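Local coordinates for protein KLLA0E08119p (Kluyveromyces lactis, PDB 3VA7) that forms the carboxylase part of a larger enzyme that probably carboxylates urea, using biotin, hydrogencarbonate and ATP, on the allophanate route of urea breakdown, at residues V782-L792 / L809-Y820; W663-G673 / C758-K769. All blocks are in the same frame, centred on the assembly; numbering follows the deposited sequence.

Contact 1: residues V782-L792 / L809-Y820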
# COMPACT_ATOMS: atom_id res chain seq x y z
N VAL A 782 34.39 -9.77 -7.57
CA VAL A 782 35.60 -10.35 -7.05
C VAL A 782 35.15 -11.64 -6.31
O VAL A 782 34.26 -11.60 -5.44
CB VAL A 782 36.21 -9.23 -6.18
CG1 VAL A 782 36.06 -9.49 -4.75
CG2 VAL A 782 37.63 -8.93 -6.60
N PRO A 783 35.68 -12.81 -6.71
CA PRO A 783 35.24 -14.07 -6.08
C PRO A 783 35.68 -14.21 -4.63
O PRO A 783 36.77 -13.78 -4.22
CB PRO A 783 35.89 -15.15 -6.93
CG PRO A 783 37.04 -14.48 -7.54
CD PRO A 783 36.79 -13.02 -7.66
N LEU A 784 34.80 -14.80 -3.85
CA LEU A 784 34.93 -14.82 -2.43
C LEU A 784 34.36 -16.20 -2.02
O LEU A 784 33.35 -16.68 -2.62
CB LEU A 784 34.10 -13.69 -1.86
CG LEU A 784 34.68 -12.45 -1.17
CD1 LEU A 784 35.72 -11.77 -2.00
CD2 LEU A 784 33.55 -11.50 -0.71
N SER A 785 35.07 -16.84 -1.07
CA SER A 785 34.69 -18.10 -0.47
C SER A 785 33.55 -17.88 0.50
O SER A 785 33.39 -16.78 1.09
CB SER A 785 35.86 -18.69 0.32
OG SER A 785 36.09 -17.94 1.54
N TYR A 786 32.77 -18.94 0.72
CA TYR A 786 31.73 -18.88 1.73
C TYR A 786 32.27 -18.27 3.05
O TYR A 786 31.62 -17.39 3.64
CB TYR A 786 31.13 -20.27 1.92
CG TYR A 786 30.23 -20.31 3.13
CD1 TYR A 786 28.92 -19.73 3.11
CD2 TYR A 786 30.71 -20.89 4.35
CE1 TYR A 786 28.10 -19.76 4.25
CE2 TYR A 786 29.88 -20.90 5.48
CZ TYR A 786 28.59 -20.34 5.42
OH TYR A 786 27.84 -20.37 6.58
N GLY A 787 33.45 -18.72 3.51
CA GLY A 787 33.96 -18.33 4.83
C GLY A 787 34.33 -16.85 4.89
O GLY A 787 34.01 -16.10 5.84
N VAL A 788 35.03 -16.40 3.86
CA VAL A 788 35.38 -14.98 3.81
C VAL A 788 34.10 -14.13 3.87
O VAL A 788 34.05 -13.13 4.55
CB VAL A 788 36.26 -14.67 2.59
CG1 VAL A 788 36.38 -13.18 2.38
CG2 VAL A 788 37.62 -15.27 2.81
N ALA A 789 33.08 -14.58 3.17
CA ALA A 789 31.84 -13.88 3.10
C ALA A 789 31.18 -13.77 4.48
O ALA A 789 30.61 -12.74 4.82
CB ALA A 789 30.95 -14.61 2.12
N ARG A 790 31.32 -14.81 5.31
CA ARG A 790 30.78 -14.79 6.70
C ARG A 790 31.56 -13.85 7.59
O ARG A 790 30.99 -13.17 8.46
CB ARG A 790 30.76 -16.19 7.30
CG ARG A 790 29.92 -17.16 6.44
CD ARG A 790 28.48 -16.75 6.56
NE ARG A 790 28.21 -16.73 7.99
CZ ARG A 790 27.22 -16.10 8.60
NH1 ARG A 790 26.33 -15.39 7.88
NH2 ARG A 790 27.14 -16.19 9.93
N GLN A 791 32.87 -13.78 7.33
CA GLN A 791 33.80 -12.96 8.13
C GLN A 791 33.40 -11.49 8.01
O GLN A 791 33.25 -10.81 9.05
CB GLN A 791 35.27 -13.15 7.68
CG GLN A 791 36.03 -14.29 8.36
CD GLN A 791 37.32 -14.68 7.61
OE1 GLN A 791 37.48 -15.84 7.22
NE2 GLN A 791 38.21 -13.71 7.39
N LEU A 792 33.23 -11.03 6.77
CA LEU A 792 32.83 -9.65 6.53
C LEU A 792 31.53 -9.38 7.28
O LEU A 792 31.39 -8.42 8.04
CB LEU A 792 32.67 -9.42 5.04
CG LEU A 792 33.92 -9.47 4.16
CD1 LEU A 792 33.62 -9.70 2.68
CD2 LEU A 792 34.72 -8.20 4.32
N LEU A 809 35.84 -5.35 9.13
CA LEU A 809 36.66 -5.92 8.10
C LEU A 809 36.10 -5.54 6.76
O LEU A 809 34.90 -5.45 6.61
CB LEU A 809 36.63 -7.41 8.23
CG LEU A 809 37.80 -7.97 8.99
CD1 LEU A 809 37.25 -8.90 10.06
CD2 LEU A 809 38.68 -8.70 7.97
N GLU A 810 36.98 -5.34 5.78
CA GLU A 810 36.60 -4.95 4.44
C GLU A 810 37.43 -5.74 3.48
O GLU A 810 38.48 -6.27 3.84
CB GLU A 810 36.79 -3.46 4.19
CG GLU A 810 35.72 -2.56 4.80
CD GLU A 810 35.73 -1.14 4.22
OE1 GLU A 810 36.74 -0.41 4.48
OE2 GLU A 810 34.71 -0.77 3.53
N LEU A 811 36.92 -5.85 2.25
CA LEU A 811 37.64 -6.42 1.13
C LEU A 811 39.13 -6.03 1.14
O LEU A 811 39.49 -4.84 1.37
CB LEU A 811 36.97 -5.93 -0.15
CG LEU A 811 36.68 -6.96 -1.23
CD1 LEU A 811 35.95 -8.13 -0.61
CD2 LEU A 811 35.88 -6.39 -2.39
N SER A 812 39.99 -7.02 0.93
CA SER A 812 41.43 -6.78 0.73
C SER A 812 41.98 -7.99 -0.01
O SER A 812 41.39 -9.07 0.10
CB SER A 812 42.18 -6.57 2.05
OG SER A 812 42.10 -7.72 2.87
N ASP A 813 43.07 -7.81 -0.75
CA ASP A 813 43.54 -8.87 -1.65
C ASP A 813 43.67 -10.26 -1.08
O ASP A 813 43.34 -11.23 -1.76
CB ASP A 813 44.81 -8.45 -2.36
CG ASP A 813 44.61 -7.18 -3.13
OD1 ASP A 813 43.67 -7.15 -3.96
OD2 ASP A 813 45.35 -6.19 -2.87
N ASP A 814 44.11 -10.37 0.18
CA ASP A 814 44.27 -11.68 0.82
C ASP A 814 42.93 -12.32 1.22
O ASP A 814 42.89 -13.46 1.69
CB ASP A 814 45.23 -11.60 2.02
CG ASP A 814 44.88 -10.47 2.99
OD1 ASP A 814 45.28 -9.30 2.69
OD2 ASP A 814 44.24 -10.76 4.05
N LYS A 815 41.84 -11.57 1.05
CA LYS A 815 40.49 -12.12 1.25
C LYS A 815 39.90 -12.75 -0.06
O LYS A 815 38.92 -13.48 -0.02
CB LYS A 815 39.55 -11.05 1.87
CG LYS A 815 39.96 -10.49 3.25
CD LYS A 815 39.49 -11.38 4.44
CE LYS A 815 40.48 -12.52 4.87
NZ LYS A 815 41.16 -12.35 6.21
N ILE A 816 40.53 -12.49 -1.20
CA ILE A 816 39.94 -12.84 -2.48
C ILE A 816 40.47 -14.13 -3.07
O ILE A 816 41.68 -14.22 -3.29
CB ILE A 816 40.18 -11.74 -3.52
CG1 ILE A 816 39.51 -10.45 -3.07
CG2 ILE A 816 39.71 -12.19 -4.90
CD1 ILE A 816 39.80 -9.24 -3.96
N LEU A 817 39.58 -15.08 -3.36
CA LEU A 817 39.89 -16.26 -4.19
C LEU A 817 40.71 -15.94 -5.47
O LEU A 817 40.43 -14.95 -6.17
CB LEU A 817 38.62 -17.04 -4.55
CG LEU A 817 37.80 -17.88 -3.53
CD1 LEU A 817 36.72 -18.66 -4.30
CD2 LEU A 817 38.63 -18.86 -2.60
N PRO A 818 41.73 -16.77 -5.78
CA PRO A 818 42.60 -16.58 -6.97
C PRO A 818 41.84 -16.66 -8.28
O PRO A 818 42.19 -15.98 -9.24
CB PRO A 818 43.60 -17.76 -6.88
CG PRO A 818 43.12 -18.65 -5.73
CD PRO A 818 42.31 -17.75 -4.84
N LYS A 819 40.81 -17.50 -8.32
CA LYS A 819 40.01 -17.75 -9.52
C LYS A 819 38.57 -18.14 -9.10
O LYS A 819 38.33 -18.71 -8.04
CB LYS A 819 40.66 -18.88 -10.31
CG LYS A 819 39.88 -19.36 -11.52
CD LYS A 819 40.72 -20.32 -12.37
CE LYS A 819 40.38 -20.20 -13.87
NZ LYS A 819 39.28 -21.12 -14.30
N TYR A 820 37.59 -17.85 -9.94
CA TYR A 820 36.22 -18.29 -9.63
C TYR A 820 36.26 -19.78 -9.37
O TYR A 820 37.04 -20.50 -9.99
CB TYR A 820 35.26 -17.97 -10.79
CG TYR A 820 35.65 -18.63 -12.06
CD1 TYR A 820 35.28 -19.94 -12.33
CD2 TYR A 820 36.40 -17.94 -13.01
CE1 TYR A 820 35.66 -20.57 -13.56
CE2 TYR A 820 36.79 -18.54 -14.23
CZ TYR A 820 36.41 -19.85 -14.49
OH TYR A 820 36.81 -20.42 -15.67
O HOH W 1 37.63 -15.94 -0.25
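The backbone carbonyl O of Leu809 lies 3.6 Å from Leu792 CD2, where the loop meets the helix two turns past its start. Glu810 turns away and bonds to Thr656. Leu811 sends its two methyls to different partners: CD1 packs on Leu784 CD1 at 3.9 Å, while CD2 meets Val782 CG1, the two side chains running past each other in opposite directions. After a 3-10 turn at 813-815, Lys815 CB lies 3.9 Å from Val788 CG1, and bends at chi2 (-84°) and chi3 bring the lysine end to Gln791. Its NZ and Gln791 NE2, both donors, come to 3.5 Å without bonding. The loop thus runs back along the first turns of the helix it follows, whose N-cap is Ser785, with OG accepting from Val788 N at 3.0 Å. A water donates to Lys815 O and accepts from Ser785 N. Ile816 crosses Val782 at about a right angle and meets Val782 CG2 with its CD1, while its CG2 rests near the Pro783 carbonyl. Leu817 N gives that carbonyl O a weak hydrogen bond of 3.2 Å, and Leu817 CD2 packs on Ser785 CB. Beyond Pro783 CB, which touches Tyr820 CA, the Tyr820 ring leads off to helix 680-688.

Contact 2: residues W663-G673 / C758-K769. With NA (sodium ion), chain K.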
# COMPACT_ATOMS: atom_id res chain seq x y z
N TRP A 663 34.54 0.39 -8.32
CA TRP A 663 34.31 -0.40 -7.12
C TRP A 663 34.64 -1.83 -7.33
O TRP A 663 34.41 -2.35 -8.43
CB TRP A 663 32.82 -0.42 -6.82
CG TRP A 663 32.11 0.84 -6.60
CD1 TRP A 663 31.61 1.69 -7.55
CD2 TRP A 663 31.72 1.36 -5.32
NE1 TRP A 663 30.95 2.76 -6.91
CE2 TRP A 663 30.99 2.56 -5.55
CE3 TRP A 663 31.88 0.91 -4.01
CZ2 TRP A 663 30.43 3.30 -4.52
CZ3 TRP A 663 31.34 1.66 -2.96
CH2 TRP A 663 30.62 2.84 -3.22
N LYS A 664 35.14 -2.49 -6.28
CA LYS A 664 35.31 -3.96 -6.35
C LYS A 664 34.25 -4.52 -5.46
O LYS A 664 34.06 -4.02 -4.33
CB LYS A 664 36.68 -4.45 -5.86
CG LYS A 664 37.90 -3.91 -6.62
CD LYS A 664 37.83 -4.11 -8.10
CE LYS A 664 38.79 -3.17 -8.83
NZ LYS A 664 38.88 -3.50 -10.27
N ILE A 665 33.54 -5.52 -5.97
CA ILE A 665 32.38 -6.04 -5.27
C ILE A 665 32.47 -7.53 -5.10
O ILE A 665 32.46 -8.27 -6.10
CB ILE A 665 31.08 -5.56 -5.97
CG1 ILE A 665 31.05 -4.02 -5.94
CG2 ILE A 665 29.83 -6.17 -5.31
CD1 ILE A 665 29.73 -3.41 -6.15
N GLY A 666 32.57 -7.99 -3.85
CA GLY A 666 32.78 -9.42 -3.56
C GLY A 666 31.53 -10.24 -3.78
O GLY A 666 30.42 -9.82 -3.40
N VAL A 667 31.66 -11.41 -4.39
CA VAL A 667 30.51 -12.26 -4.62
C VAL A 667 30.91 -13.70 -4.35
O VAL A 667 32.10 -14.02 -4.41
CB VAL A 667 30.05 -12.23 -6.11
CG1 VAL A 667 29.67 -10.81 -6.60
CG2 VAL A 667 31.09 -12.89 -7.03
N THR A 668 29.93 -14.57 -4.09
CA THR A 668 30.14 -16.00 -4.10
C THR A 668 29.74 -16.51 -5.48
O THR A 668 28.71 -16.12 -5.99
CB THR A 668 29.37 -16.72 -2.99
OG1 THR A 668 27.96 -16.59 -3.19
CG2 THR A 668 29.69 -16.13 -1.63
N CYS A 669 30.59 -17.32 -6.10
CA CYS A 669 30.31 -17.93 -7.38
C CYS A 669 29.07 -18.83 -7.27
O CYS A 669 28.92 -19.50 -6.26
CB CYS A 669 31.51 -18.77 -7.85
SG CYS A 669 33.09 -17.90 -7.82
N GLY A 670 28.22 -18.86 -8.31
CA GLY A 670 26.93 -19.60 -8.29
C GLY A 670 25.61 -18.81 -8.24
O GLY A 670 25.58 -17.74 -7.68
N PRO A 671 24.49 -19.39 -8.70
CA PRO A 671 24.33 -20.81 -8.96
C PRO A 671 24.81 -21.26 -10.29
O PRO A 671 25.27 -22.40 -10.42
CB PRO A 671 22.83 -21.03 -8.89
CG PRO A 671 22.22 -19.76 -8.75
CD PRO A 671 23.22 -18.77 -8.33
N HIS A 672 24.71 -20.41 -11.30
CA HIS A 672 24.86 -20.94 -12.66
C HIS A 672 26.19 -20.63 -13.38
O HIS A 672 26.34 -20.93 -14.54
CB HIS A 672 23.61 -20.64 -13.49
CG HIS A 672 22.34 -21.06 -12.82
ND1 HIS A 672 22.02 -22.38 -12.60
CD2 HIS A 672 21.32 -20.33 -12.29
CE1 HIS A 672 20.86 -22.46 -11.96
NE2 HIS A 672 20.42 -21.23 -11.76
N GLY A 673 27.17 -20.10 -12.65
CA GLY A 673 28.52 -19.84 -13.23
C GLY A 673 29.27 -21.16 -13.49
O GLY A 673 30.35 -21.37 -12.96
N CYS A 758 21.28 -17.16 -13.02
CA CYS A 758 22.05 -16.18 -12.21
C CYS A 758 23.49 -16.68 -12.16
O CYS A 758 23.75 -17.88 -11.90
CB CYS A 758 21.51 -16.12 -10.79
SG CYS A 758 19.88 -15.32 -10.60
N GLN A 759 24.45 -15.79 -12.35
CA GLN A 759 25.83 -16.20 -12.51
C GLN A 759 26.50 -16.34 -11.16
O GLN A 759 27.15 -17.35 -10.88
CB GLN A 759 26.55 -15.21 -13.45
CG GLN A 759 28.04 -15.09 -13.30
CD GLN A 759 28.82 -16.28 -13.84
OE1 GLN A 759 28.49 -16.85 -14.88
NE2 GLN A 759 29.88 -16.64 -13.15
N ALA A 760 26.32 -15.35 -10.30
CA ALA A 760 27.04 -15.21 -9.03
C ALA A 760 26.09 -14.42 -8.13
O ALA A 760 25.07 -13.93 -8.64
CB ALA A 760 28.33 -14.45 -9.23
N VAL A 761 26.42 -14.29 -6.83
CA VAL A 761 25.61 -13.53 -5.89
C VAL A 761 26.48 -12.68 -4.96
O VAL A 761 27.34 -13.20 -4.21
CB VAL A 761 24.74 -14.45 -4.99
CG1 VAL A 761 23.89 -13.59 -4.06
CG2 VAL A 761 23.87 -15.47 -5.84
N VAL A 762 26.25 -11.37 -4.98
CA VAL A 762 26.91 -10.43 -4.15
C VAL A 762 26.77 -10.92 -2.71
O VAL A 762 25.66 -11.42 -2.30
CB VAL A 762 26.28 -9.04 -4.34
CG1 VAL A 762 26.86 -8.06 -3.33
CG2 VAL A 762 26.47 -8.55 -5.79
N ALA A 763 27.86 -10.81 -1.93
CA ALA A 763 27.83 -11.39 -0.59
C ALA A 763 26.95 -10.53 0.26
O ALA A 763 26.93 -9.35 0.08
CB ALA A 763 29.22 -11.54 0.02
N GLU A 764 26.23 -11.12 1.18
CA GLU A 764 25.31 -10.34 1.97
C GLU A 764 25.91 -8.99 2.32
O GLU A 764 25.26 -7.94 2.14
CB GLU A 764 24.99 -11.10 3.25
CG GLU A 764 23.96 -10.41 4.14
CD GLU A 764 23.54 -11.30 5.29
OE1 GLU A 764 22.86 -10.79 6.19
OE2 GLU A 764 23.92 -12.52 5.30
N ALA A 765 27.15 -9.04 2.81
CA ALA A 765 27.83 -7.94 3.48
C ALA A 765 28.45 -7.03 2.45
O ALA A 765 28.97 -5.96 2.81
CB ALA A 765 28.92 -8.49 4.39
N GLU A 766 28.46 -7.49 1.21
CA GLU A 766 28.86 -6.65 0.09
C GLU A 766 27.71 -5.88 -0.60
O GLU A 766 27.96 -4.92 -1.35
CB GLU A 766 29.69 -7.44 -0.93
CG GLU A 766 30.96 -7.95 -0.32
CD GLU A 766 32.07 -6.96 -0.48
OE1 GLU A 766 32.45 -6.74 -1.65
OE2 GLU A 766 32.54 -6.39 0.52
N LEU A 767 26.47 -6.28 -0.34
CA LEU A 767 25.29 -5.63 -0.96
C LEU A 767 25.22 -4.12 -0.73
O LEU A 767 24.74 -3.41 -1.60
CB LEU A 767 23.98 -6.30 -0.51
CG LEU A 767 23.51 -7.30 -1.56
CD1 LEU A 767 22.26 -8.05 -1.10
CD2 LEU A 767 23.21 -6.55 -2.85
N TRP A 768 25.69 -3.62 0.42
CA TRP A 768 25.71 -2.20 0.69
C TRP A 768 26.42 -1.41 -0.38
O TRP A 768 26.06 -0.30 -0.62
CB TRP A 768 26.36 -1.87 2.02
CG TRP A 768 27.89 -1.73 1.97
CD1 TRP A 768 28.81 -2.73 2.20
CD2 TRP A 768 28.65 -0.55 1.66
NE1 TRP A 768 30.10 -2.23 2.05
CE2 TRP A 768 30.03 -0.90 1.72
CE3 TRP A 768 28.30 0.77 1.32
CZ2 TRP A 768 31.07 0.03 1.49
CZ3 TRP A 768 29.32 1.69 1.07
CH2 TRP A 768 30.70 1.30 1.16
N LYS A 769 27.42 -1.99 -1.01
CA LYS A 769 28.11 -1.32 -2.10
C LYS A 769 27.14 -1.06 -3.22
O LYS A 769 27.12 0.06 -3.79
CB LYS A 769 29.32 -2.13 -2.62
CG LYS A 769 30.58 -1.98 -1.75
CD LYS A 769 31.65 -2.99 -2.15
CE LYS A 769 32.74 -2.94 -1.13
NZ LYS A 769 33.59 -4.16 -1.12
NA NA K . 25.82 -14.33 5.97
O HOH W 2 23.62 -13.85 7.86
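Glu766 OE1 is gripped by two donors: Gly666 N reaches it on the anti side of the carboxylate with an N-H...O angle of 162°, and Lys769 NZ forms a salt bridge on the syn side at 2.9 Å. A bend at chi2 of Glu766 (-90°) brings the carboxylate across to the strand, and Lys769, extended beyond CG, adds a weak bond from NZ to Lys664 O at 3.2 Å. A leucine in place of Glu766 would probably leave Gly666 N without this acceptor and the Lys769 ammonium without this counter-charge. Lys769 packs with CB against Ile665 CD1 and with CG against Trp663 CE3 and CZ3, and the Trp663 edge meets Trp768 CH2, the two side chains crossing at about a right angle.

Further along, 663-669 and 758-762 pair as antiparallel strands. Thr668 and Val761 exchange bonds (Thr668 N to Val761 O 2.9 Å, Val761 N to Thr668 O 3.0 Å) and turn their side chains to one face, Cys669 and Ala760 to the other. Past Gly670, a cis peptide before Pro671 turns the chain, and His672 N bonds to Cys758 O at 2.8 Å. The imidazole has Pro671 CB over the centre of one face and Cys758 N at its edge. At the turn after strand 758-762, Glu764 OE2 binds sodium at 2.7 Å, with a water and Asp845. In carboxyltransferase subdomains A and B, strand 662-669 lies between strands 756-762 and 778-783, with Phe687 of helix 680-688 against Val667 and Cys669, and helix 786-802 against Ala763 and Ala765.

The two contacts, with centres about 10 Å apart, share a sheet: strand 662-669 of contact 2 pairs with strand 778-783, the start of contact 1, through probable hydrogen bonds from Val667 N to Val782 O (2.8 Å) and from Val782 N to Ile665 O (2.9 Å). Leu811 CD2 of contact 1 touches Lys769 NZ of contact 2 (3.4 Å). Glu764 of contact 2 binds the sodium ion with Asp845; Arg790 of contact 1 lies beside the site but is a doubtful ligand, and the Leu792 side chain is about 8 Å from the ion. Contact 2 also extends toward the carboxyltransfer site, with the Cys758 side chain about 7 Å from the bound biotin group and about 12 Å from urea.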